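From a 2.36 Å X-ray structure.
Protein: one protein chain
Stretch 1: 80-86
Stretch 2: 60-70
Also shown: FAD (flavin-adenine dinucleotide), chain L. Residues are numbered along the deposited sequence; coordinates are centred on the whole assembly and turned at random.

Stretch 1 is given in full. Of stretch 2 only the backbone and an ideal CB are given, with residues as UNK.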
# COMPACT_ATOMS: atom_id res chain seq x y z
N HIS A 80 0.59 8.98 -9.36
CA HIS A 80 0.80 9.83 -8.19
C HIS A 80 -0.51 10.56 -7.86
O HIS A 80 -0.89 11.50 -8.56
CB HIS A 80 1.90 10.86 -8.44
CG HIS A 80 3.17 10.27 -8.97
ND1 HIS A 80 4.24 11.04 -9.37
CD2 HIS A 80 3.54 8.98 -9.18
CE1 HIS A 80 5.22 10.25 -9.79
NE2 HIS A 80 4.81 9.00 -9.69
N PRO A 81 -1.20 10.12 -6.81
CA PRO A 81 -2.49 10.73 -6.49
C PRO A 81 -2.43 12.25 -6.32
O PRO A 81 -3.44 12.90 -6.59
CB PRO A 81 -2.90 10.06 -5.17
CG PRO A 81 -2.15 8.75 -5.17
CD PRO A 81 -0.84 9.04 -5.88
N TYR A 82 -1.30 12.81 -5.90
CA TYR A 82 -1.22 14.26 -5.63
C TYR A 82 -0.40 15.04 -6.66
O TYR A 82 0.26 16.03 -6.31
CB TYR A 82 -0.66 14.53 -4.23
CG TYR A 82 -1.34 13.74 -3.15
CD1 TYR A 82 -0.78 12.56 -2.67
CD2 TYR A 82 -2.55 14.16 -2.61
CE1 TYR A 82 -1.41 11.81 -1.69
CE2 TYR A 82 -3.19 13.42 -1.61
CZ TYR A 82 -2.62 12.24 -1.16
OH TYR A 82 -3.24 11.50 -0.18
N GLY A 83 -0.46 14.61 -7.91
CA GLY A 83 0.25 15.31 -8.97
C GLY A 83 1.61 14.71 -9.24
O GLY A 83 2.17 14.02 -8.40
N PRO A 84 2.17 15.01 -10.42
CA PRO A 84 3.42 14.39 -10.85
C PRO A 84 4.58 14.76 -9.92
O PRO A 84 4.79 15.94 -9.66
CB PRO A 84 3.66 15.01 -12.22
CG PRO A 84 2.97 16.35 -12.15
CD PRO A 84 1.77 16.14 -11.27
N HIS A 85 5.29 13.76 -9.42
CA HIS A 85 6.52 14.00 -8.65
C HIS A 85 7.76 13.46 -9.36
O HIS A 85 7.95 12.24 -9.44
CB HIS A 85 6.38 13.42 -7.25
CG HIS A 85 5.48 14.22 -6.36
ND1 HIS A 85 4.16 14.47 -6.68
CD2 HIS A 85 5.70 14.85 -5.19
CE1 HIS A 85 3.61 15.22 -5.74
NE2 HIS A 85 4.53 15.46 -4.83
N ILE A 86 8.58 14.36 -9.88
CA ILE A 86 9.79 13.97 -10.60
C ILE A 86 11.02 14.24 -9.71
O ILE A 86 11.28 15.39 -9.34
CB ILE A 86 9.93 14.72 -11.96
CG1 ILE A 86 8.78 14.39 -12.92
CG2 ILE A 86 11.23 14.36 -12.64
CD1 ILE A 86 7.48 15.09 -12.62
N UNK A 60 -2.31 11.91 9.43
CA UNK A 60 -3.77 11.88 9.39
C UNK A 60 -4.26 11.20 8.12
O UNK A 60 -5.41 10.77 8.06
CB UNK A 60 -4.34 13.30 9.48
N UNK A 61 -3.39 11.11 7.11
CA UNK A 61 -3.77 10.38 5.89
C UNK A 61 -3.70 8.88 6.15
O UNK A 61 -3.09 8.45 7.13
CB UNK A 61 -2.86 10.76 4.72
N UNK A 62 -4.34 8.07 5.30
CA UNK A 62 -4.35 6.62 5.56
C UNK A 62 -3.16 5.93 4.93
O UNK A 62 -3.15 4.71 4.85
CB UNK A 62 -5.64 5.99 5.04
N UNK A 63 -2.16 6.69 4.49
CA UNK A 63 -0.99 6.10 3.83
C UNK A 63 0.25 6.91 4.20
O UNK A 63 0.13 8.03 4.67
CB UNK A 63 -1.18 6.06 2.31
N UNK A 64 1.43 6.34 3.97
CA UNK A 64 2.69 7.04 4.20
C UNK A 64 3.10 7.85 2.95
O UNK A 64 2.40 7.84 1.94
CB UNK A 64 3.79 6.04 4.57
N UNK A 65 4.22 8.56 3.04
CA UNK A 65 4.77 9.23 1.88
C UNK A 65 4.36 10.67 1.61
O UNK A 65 4.88 11.29 0.68
CB UNK A 65 4.41 8.40 0.65
N UNK A 66 3.47 11.23 2.42
CA UNK A 66 3.02 12.59 2.20
C UNK A 66 2.52 12.82 0.77
O UNK A 66 1.78 11.98 0.23
CB UNK A 66 4.16 13.56 2.52
N UNK A 67 2.91 13.94 0.17
CA UNK A 67 2.52 14.31 -1.20
C UNK A 67 3.08 13.36 -2.25
O UNK A 67 2.57 13.31 -3.37
CB UNK A 67 2.99 15.73 -1.51
N UNK A 68 4.16 12.68 -1.90
CA UNK A 68 4.93 11.92 -2.86
C UNK A 68 4.45 10.47 -2.93
O UNK A 68 5.01 9.66 -3.66
CB UNK A 68 6.42 11.97 -2.50
N UNK A 69 3.42 10.17 -2.16
CA UNK A 69 2.85 8.83 -2.17
C UNK A 69 2.47 8.44 -3.60
O UNK A 69 1.93 9.27 -4.34
CB UNK A 69 1.63 8.75 -1.25
N UNK A 70 2.74 7.20 -3.98
CA UNK A 70 2.20 6.68 -5.23
C UNK A 70 1.51 5.32 -5.06
O UNK A 70 1.71 4.63 -4.06
CB UNK A 70 3.32 6.56 -6.26
PA FAD L . 4.36 16.60 2.95
O1A FAD L . 4.44 15.67 1.88
O2A FAD L . 3.32 17.52 2.68
O5B FAD L . 4.04 15.78 4.22
C5B FAD L . 3.63 16.31 5.42
C4B FAD L . 2.68 15.33 6.03
O4B FAD L . 2.24 15.80 7.26
C3B FAD L . 1.45 15.22 5.17
O3B FAD L . 1.29 13.95 4.63
C2B FAD L . 0.32 15.54 6.08
O2B FAD L . -0.71 14.66 5.88
C1B FAD L . 0.94 15.40 7.44
N9A FAD L . 0.22 16.19 8.44
C8A FAD L . -0.07 17.49 8.44
N7A FAD L . -0.75 17.81 9.51
C5A FAD L . -0.91 16.71 10.23
C6A FAD L . -1.53 16.44 11.43
N6A FAD L . -1.97 17.40 12.18
N1A FAD L . -1.54 15.19 11.94
C2A FAD L . -0.95 14.19 11.25
N3A FAD L . -0.34 14.45 10.08
C4A FAD L . -0.33 15.68 9.56
N1 FAD L . 9.06 18.01 -5.76
C2 FAD L . 10.05 17.62 -6.58
O2 FAD L . 11.18 17.53 -6.20
N3 FAD L . 9.74 17.32 -7.85
C4 FAD L . 8.46 17.41 -8.28
O4 FAD L . 8.17 17.15 -9.40
C4X FAD L . 7.49 17.82 -7.44
N5 FAD L . 6.22 17.92 -7.90
C5X FAD L . 5.25 18.32 -7.06
C6 FAD L . 3.96 18.41 -7.52
C7 FAD L . 2.97 18.81 -6.68
C7M FAD L . 1.58 18.92 -7.17
C8 FAD L . 3.25 19.12 -5.38
C8M FAD L . 2.13 19.56 -4.51
C9 FAD L . 4.54 19.02 -4.91
C9A FAD L . 5.56 18.63 -5.75
N10 FAD L . 6.84 18.52 -5.30
C10 FAD L . 7.80 18.12 -6.17
C1' FAD L . 7.24 18.95 -3.94
C2' FAD L . 7.13 17.85 -2.90
O2' FAD L . 5.80 17.50 -2.85
C3' FAD L . 7.56 18.30 -1.51
O3' FAD L . 8.87 18.64 -1.39
C4' FAD L . 7.56 17.14 -0.57
O4' FAD L . 6.58 16.28 -1.07
C5' FAD L . 7.27 17.66 0.80
O5' FAD L . 7.65 16.83 1.84
P FAD L . 7.15 17.16 3.27
O1P FAD L . 7.44 16.08 4.12
O2P FAD L . 7.86 18.30 3.70
O3P FAD L . 5.62 17.48 3.20

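Position 60 has nothing of stretch 1 within reach of its CB, so only the cofactor can guide the choice; a long polar or cationic chain could reach the adenine. It is Arg 60, whose guanidinium lies with one face over FAD C6A.

At position 61 CA-to-CB points toward stretch 1, with the ideal CB 5.0 Å from Tyr 82 OH. A long side chain that can lie flat on an aromatic ring suits, and a cationic one gains from the ring electrons. Arg 61 does this: its guanidinium stacks on Tyr 82, centres 4.5 Å apart and planes at 26°, an off-centre cation-pi contact, while NH1 makes a weak hydrogen bond to FAD O3B at 3.2 Å.

Position 62 is out of reach of stretch 1, which imposes no choice; it is Pro 62.

Position 63 points toward stretch 1, yet its CB is too far for direct contact. The phenol of Tyr 82 offers a hydroxyl that can give or accept, so a polar chain of middle length fits: His, Gln or Glu. His 63 bridges the gap, its NE2 hydrogen-bonded to Tyr 82 OH at 2.7 Å, while ND1 of His 63 donates to the carbonyl O of position 64 at 2.7 Å and so anchors the ring.

Position 64, out of reach, leaves stretch 1 no say; it is Ile 64.

Positions 65 and 66 both have positive phi. At 65 a CB would jam against the preceding carbonyl; at 66 it would lie 2.2 Å from FAD O1A. Both call for glycine, and both are Gly 65 and Gly 66.

At position 67 CB runs sideways, 3.7 Å from His 85 NE2 and 4.7 Å from Tyr 82 CB. A compact side chain, polar or not, could pack beside His 85 and near Tyr 82. Asn 67 does, its CB 3.6 Å from His 85 NE2. Its backbone N donates to FAD O1A at 2.9 Å, and a water joins its O to Tyr 82 N.

Position 68 points away overall, though CB lies 4.0 Å from His 85 CD2; a small residue is enough. Ala 68 lays its CA over one face of the His 85 ring, 4.1 Å from the centroid, with FAD C9A over the opposite face.

Position 69 runs sideways, its CB near Tyr 82 CE1 and Pro 81 CD, so a broad apolar or aromatic chain suits. Tyr 69 brings CD2 to 3.8 Å from Pro 81 CG.

Position 70 sets CB beside His 80 CD2, where many side chains would do. Asp 70 packs its CB 3.7 Å from His 80 CD2; its carboxylate is hydrogen-bonded elsewhere in the structure.

Stretch 2 60-70: RRPHIGGNAYD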
# COMPACT_ATOMS: atom_id res chain seq x y z
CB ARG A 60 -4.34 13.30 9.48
CG ARG A 60 -4.43 14.02 8.14
CD ARG A 60 -3.94 15.45 8.24
NE ARG A 60 -4.78 16.29 9.09
CZ ARG A 60 -4.54 17.58 9.36
NH1 ARG A 60 -3.48 18.18 8.83
NH2 ARG A 60 -5.35 18.26 10.16
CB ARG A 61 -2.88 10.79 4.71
CG ARG A 61 -3.23 12.17 4.18
CD ARG A 61 -2.14 12.71 3.29
NE ARG A 61 -2.60 13.92 2.60
CZ ARG A 61 -1.79 14.80 2.02
NH1 ARG A 61 -0.48 14.61 2.04
NH2 ARG A 61 -2.29 15.87 1.43
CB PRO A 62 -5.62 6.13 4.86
CG PRO A 62 -6.11 7.31 3.99
CD PRO A 62 -5.10 8.41 4.09
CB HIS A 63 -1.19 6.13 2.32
CG HIS A 63 -1.32 7.51 1.77
ND1 HIS A 63 -0.26 8.40 1.73
CD2 HIS A 63 -2.39 8.18 1.26
CE1 HIS A 63 -0.67 9.54 1.21
NE2 HIS A 63 -1.95 9.44 0.92
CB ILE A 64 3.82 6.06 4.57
CG1 ILE A 64 4.08 5.07 3.42
CG2 ILE A 64 3.47 5.30 5.85
CD1 ILE A 64 5.19 4.07 3.66
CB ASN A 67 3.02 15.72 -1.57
CG ASN A 67 2.13 16.80 -1.04
OD1 ASN A 67 1.00 16.53 -0.62
ND2 ASN A 67 2.62 18.04 -1.03
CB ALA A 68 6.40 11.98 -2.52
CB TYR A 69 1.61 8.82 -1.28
CG TYR A 69 0.79 7.55 -1.33
CD1 TYR A 69 1.25 6.39 -0.71
CD2 TYR A 69 -0.44 7.52 -1.95
CE1 TYR A 69 0.49 5.23 -0.72
CE2 TYR A 69 -1.20 6.37 -1.97
CZ TYR A 69 -0.73 5.23 -1.36
OH TYR A 69 -1.47 4.08 -1.38
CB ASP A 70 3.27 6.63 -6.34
CG ASP A 70 4.44 5.74 -6.00
OD1 ASP A 70 5.51 5.97 -6.58
OD2 ASP A 70 4.29 4.82 -5.17
O HOH W 1 1.42 11.81 -5.20
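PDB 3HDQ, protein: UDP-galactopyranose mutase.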